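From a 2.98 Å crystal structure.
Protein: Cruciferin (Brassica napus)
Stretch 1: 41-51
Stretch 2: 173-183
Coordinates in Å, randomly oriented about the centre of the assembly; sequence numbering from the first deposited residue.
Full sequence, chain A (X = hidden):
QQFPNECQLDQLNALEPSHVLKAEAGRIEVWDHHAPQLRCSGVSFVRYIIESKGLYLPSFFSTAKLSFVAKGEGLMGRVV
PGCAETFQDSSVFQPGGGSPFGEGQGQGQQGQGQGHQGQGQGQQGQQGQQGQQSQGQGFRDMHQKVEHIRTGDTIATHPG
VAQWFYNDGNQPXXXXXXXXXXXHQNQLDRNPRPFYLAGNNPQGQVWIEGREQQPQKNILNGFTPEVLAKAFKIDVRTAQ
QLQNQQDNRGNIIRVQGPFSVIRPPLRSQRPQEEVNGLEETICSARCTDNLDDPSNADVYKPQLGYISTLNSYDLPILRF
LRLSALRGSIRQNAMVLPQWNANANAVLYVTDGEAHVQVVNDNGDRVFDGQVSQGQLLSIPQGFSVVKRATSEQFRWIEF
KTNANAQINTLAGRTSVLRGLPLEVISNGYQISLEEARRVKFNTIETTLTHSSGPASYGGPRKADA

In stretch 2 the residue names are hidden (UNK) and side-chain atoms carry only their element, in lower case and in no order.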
# COMPACT_ATOMS: atom_id res chain seq x y z
N SER A 41 -7.25 11.24 7.99
CA SER A 41 -7.97 9.97 7.97
C SER A 41 -7.91 9.29 6.61
O SER A 41 -8.26 8.13 6.47
CB SER A 41 -9.42 10.16 8.41
OG SER A 41 -9.54 10.01 9.82
N GLY A 42 -7.48 10.03 5.60
CA GLY A 42 -7.35 9.50 4.26
C GLY A 42 -8.65 9.07 3.61
O GLY A 42 -8.67 8.11 2.85
N VAL A 43 -9.74 9.79 3.88
CA VAL A 43 -11.02 9.49 3.24
C VAL A 43 -11.82 10.74 2.88
O VAL A 43 -11.54 11.83 3.36
CB VAL A 43 -11.92 8.61 4.14
CG1 VAL A 43 -11.24 7.28 4.43
CG2 VAL A 43 -12.29 9.34 5.42
N SER A 44 -12.80 10.56 2.01
CA SER A 44 -13.81 11.57 1.76
C SER A 44 -15.15 10.98 2.20
O SER A 44 -15.27 9.78 2.48
CB SER A 44 -13.85 11.94 0.28
OG SER A 44 -14.82 12.93 0.01
N PHE A 45 -16.17 11.83 2.25
CA PHE A 45 -17.49 11.40 2.70
C PHE A 45 -18.52 12.10 1.81
O PHE A 45 -18.24 13.16 1.26
CB PHE A 45 -17.67 11.77 4.17
CG PHE A 45 -18.74 11.00 4.89
CD1 PHE A 45 -18.47 9.74 5.41
CD2 PHE A 45 -20.00 11.54 5.09
CE1 PHE A 45 -19.45 9.04 6.08
CE2 PHE A 45 -20.98 10.82 5.77
CZ PHE A 45 -20.71 9.58 6.26
N VAL A 46 -19.70 11.50 1.65
CA VAL A 46 -20.73 12.08 0.79
C VAL A 46 -22.08 11.61 1.26
O VAL A 46 -22.19 10.53 1.84
CB VAL A 46 -20.56 11.67 -0.69
CG1 VAL A 46 -20.52 10.17 -0.81
CG2 VAL A 46 -21.68 12.25 -1.55
N ARG A 47 -23.11 12.41 1.02
CA ARG A 47 -24.46 12.02 1.38
C ARG A 47 -25.32 12.22 0.17
O ARG A 47 -25.37 13.31 -0.37
CB ARG A 47 -25.00 12.88 2.52
CG ARG A 47 -26.46 12.66 2.79
CD ARG A 47 -27.12 13.87 3.42
NE ARG A 47 -26.79 14.00 4.83
CZ ARG A 47 -26.18 15.05 5.36
NH1 ARG A 47 -25.84 16.09 4.62
NH2 ARG A 47 -25.92 15.05 6.66
N TYR A 48 -25.98 11.16 -0.27
CA TYR A 48 -27.01 11.29 -1.28
C TYR A 48 -28.29 11.62 -0.55
O TYR A 48 -28.65 10.91 0.39
CB TYR A 48 -27.23 9.97 -2.02
CG TYR A 48 -26.03 9.41 -2.73
CD1 TYR A 48 -25.04 10.23 -3.23
CD2 TYR A 48 -25.92 8.04 -2.95
CE1 TYR A 48 -23.94 9.72 -3.90
CE2 TYR A 48 -24.84 7.51 -3.61
CZ TYR A 48 -23.85 8.35 -4.09
OH TYR A 48 -22.78 7.82 -4.76
N ILE A 49 -28.98 12.68 -0.96
CA ILE A 49 -30.35 12.91 -0.48
C ILE A 49 -31.39 12.82 -1.58
O ILE A 49 -31.62 13.80 -2.29
CB ILE A 49 -30.54 14.27 0.18
CG1 ILE A 49 -29.33 14.64 1.03
CG2 ILE A 49 -31.77 14.20 1.01
CD1 ILE A 49 -29.62 15.68 2.08
N ILE A 50 -32.02 11.65 -1.70
CA ILE A 50 -32.86 11.35 -2.85
C ILE A 50 -34.36 11.53 -2.58
O ILE A 50 -34.91 10.94 -1.65
CB ILE A 50 -32.59 9.94 -3.41
CG1 ILE A 50 -31.09 9.71 -3.55
CG2 ILE A 50 -33.28 9.78 -4.76
CD1 ILE A 50 -30.70 8.27 -3.54
N GLU A 51 -35.00 12.36 -3.40
CA GLU A 51 -36.41 12.70 -3.22
C GLU A 51 -37.30 11.57 -3.70
O GLU A 51 -36.81 10.48 -3.98
CB GLU A 51 -36.76 13.99 -3.97
CG GLU A 51 -36.25 15.26 -3.30
CD GLU A 51 -36.71 15.39 -1.85
OE1 GLU A 51 -37.53 14.55 -1.39
OE2 GLU A 51 -36.26 16.34 -1.16
N UNK A 173 -35.07 9.37 0.79
CA UNK A 173 -34.11 8.31 1.02
C UNK A 173 -32.72 8.91 1.17
O UNK A 173 -32.25 9.64 0.28
c UNK A 173 -34.12 7.34 -0.16
c UNK A 173 -32.98 5.75 -1.64
c UNK A 173 -33.00 5.32 0.83
c UNK A 173 -32.95 6.37 -0.27
N UNK A 174 -32.06 8.62 2.28
CA UNK A 174 -30.76 9.22 2.57
C UNK A 174 -29.70 8.15 2.66
O UNK A 174 -29.68 7.37 3.61
c UNK A 174 -30.77 10.03 3.88
c UNK A 174 -29.36 10.41 4.26
c UNK A 174 -31.60 11.29 3.74
N UNK A 175 -28.82 8.10 1.67
CA UNK A 175 -27.66 7.24 1.77
C UNK A 175 -26.44 8.10 2.14
O UNK A 175 -26.29 9.22 1.65
c UNK A 175 -26.21 5.45 0.71
c UNK A 175 -28.59 5.52 0.11
c UNK A 175 -27.39 6.39 0.48
c UNK A 175 -29.42 6.07 -1.03
N UNK A 176 -25.61 7.55 3.02
CA UNK A 176 -24.37 8.17 3.45
C UNK A 176 -23.21 7.22 3.11
O UNK A 176 -23.34 6.00 3.29
c UNK A 176 -24.47 8.50 4.94
c UNK A 176 -24.66 10.01 5.12
c UNK A 176 -23.28 7.97 5.72
N UNK A 177 -22.09 7.75 2.59
CA UNK A 177 -21.02 6.93 1.99
C UNK A 177 -19.61 7.40 2.35
O UNK A 177 -19.31 8.59 2.28
c UNK A 177 -21.11 6.92 0.46
o UNK A 177 -22.24 6.22 -0.03
N UNK A 178 -18.73 6.46 2.70
CA UNK A 178 -17.30 6.78 2.81
C UNK A 178 -16.57 6.33 1.55
O UNK A 178 -16.88 5.28 0.98
c UNK A 178 -16.63 6.14 4.05
c UNK A 178 -15.21 6.71 4.25
c UNK A 178 -16.55 4.65 3.91
N UNK A 179 -15.61 7.12 1.10
CA UNK A 179 -14.74 6.72 0.00
C UNK A 179 -13.32 6.65 0.54
O UNK A 179 -12.82 7.61 1.11
c UNK A 179 -16.28 7.99 -1.65
c UNK A 179 -14.85 7.72 -1.15
c UNK A 179 -16.82 6.87 -2.50
c UNK A 179 -16.32 9.28 -2.43
N UNK A 180 -12.67 5.49 0.36
CA UNK A 180 -11.33 5.22 0.90
C UNK A 180 -10.25 5.69 -0.07
O UNK A 180 -9.94 5.00 -1.04
c UNK A 180 -11.17 3.72 1.20
o UNK A 180 -9.06 4.32 2.15
c UNK A 180 -9.89 3.40 1.96
o UNK A 180 -9.71 2.22 2.36
N UNK A 181 -9.69 6.86 0.19
CA UNK A 181 -8.78 7.51 -0.75
C UNK A 181 -7.37 6.98 -0.62
O UNK A 181 -6.67 6.81 -1.62
c UNK A 181 -10.99 8.93 -1.81
c UNK A 181 -9.81 9.79 -1.40
c UNK A 181 -10.27 11.06 -0.71
c UNK A 181 -8.80 9.02 -0.54
N UNK A 182 -6.95 6.73 0.61
CA UNK A 182 -5.61 6.23 0.88
C UNK A 182 -5.41 4.81 0.35
O UNK A 182 -4.33 4.49 -0.16
c UNK A 182 -5.34 6.28 2.36
N UNK A 183 -6.44 3.98 0.46
CA UNK A 183 -6.36 2.55 0.11
C UNK A 183 -5.55 2.26 -1.15
O UNK A 183 -5.54 3.03 -2.12
o UNK A 183 -7.70 0.59 -0.44
c UNK A 183 -7.75 1.93 0.00

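Position 173 carries four side-chain carbons, forked at the second. One fork carbon lies 3.9 Å from Ile-50 CD1. The N of 173 donates to Ile-50 O at 2.9 Å, and Ile-50 N donates to the O of 173 at 2.8 Å. It is Leu-173.

Position 174 has three carbons, one carrying the other two. One branch tip lies 4.0 Å from Ile-49 CG2, and the other 4.0 Å from Arg-47 CG. It is Val-174.

Position 175 has four carbons, forked at the first, with one arm two carbons long. The end of that arm is 3.6 Å from Ile-50 CD1. This branching gives Ile-175. Its O accepts from Tyr-48 N at 2.7 Å; the return bond, Ile-175 N to Tyr-48 O at 3.1 Å, is weak.

Position 176 again has one carbon carrying two. One tip comes within 3.1 Å of Phe-45 CZ, and the other lies 3.9 Å from Arg-47 CB. It is Val-176.

Position 177 has one carbon and one oxygen. The carbon, CB, packs 3.5 Å from Val-46 CG1. It is Ser-177; its OG is hydrogen-bonded elsewhere in the structure. Its backbone O lies over one face of the Phe-45 ring.

Position 178 has three carbons, branched at the first. One tip is 3.8 Å from Val-43 CB. It is Val-178.

Position 179 has four carbons forked at the second. Its CB is 4.2 Å from Ser-44 O, and its N donates to Ser-44 O at 3.0 Å. It is Leu-179.

Position 180 has two carbons, the second carrying two oxygens. One oxygen is 4.3 Å from Val-43 CG1. This carboxylate is Asp-180, whose OD1 accepts from the N of 183 at 3.1 Å.

Position 181 has four carbons forked at the second. One tip is 3.8 Å from Ser-44 CB. It is Leu-181.

Position 182 has a single carbon, CB, 3.8 Å from Gly-42 O. Its N and Leu-181 N both donate to Gly-42 O, each at 3.1 Å. It is Ala-182.

Position 183 has one carbon and one oxygen, and touches nothing on stretch 1. It is Ser-183.

The contact is an antiparallel strand pair. Backbone bonds set the register, and side chains alternate between faces. Val-43, Phe-45, Val-176 and Val-178 share one face; Tyr-48, Ile-50, Leu-173 and Ile-175 share the other. At Gly-42, a CB would clash with Ala-182 CB.

Stretch 2, residues 173-183: LVIVSVLDLAS
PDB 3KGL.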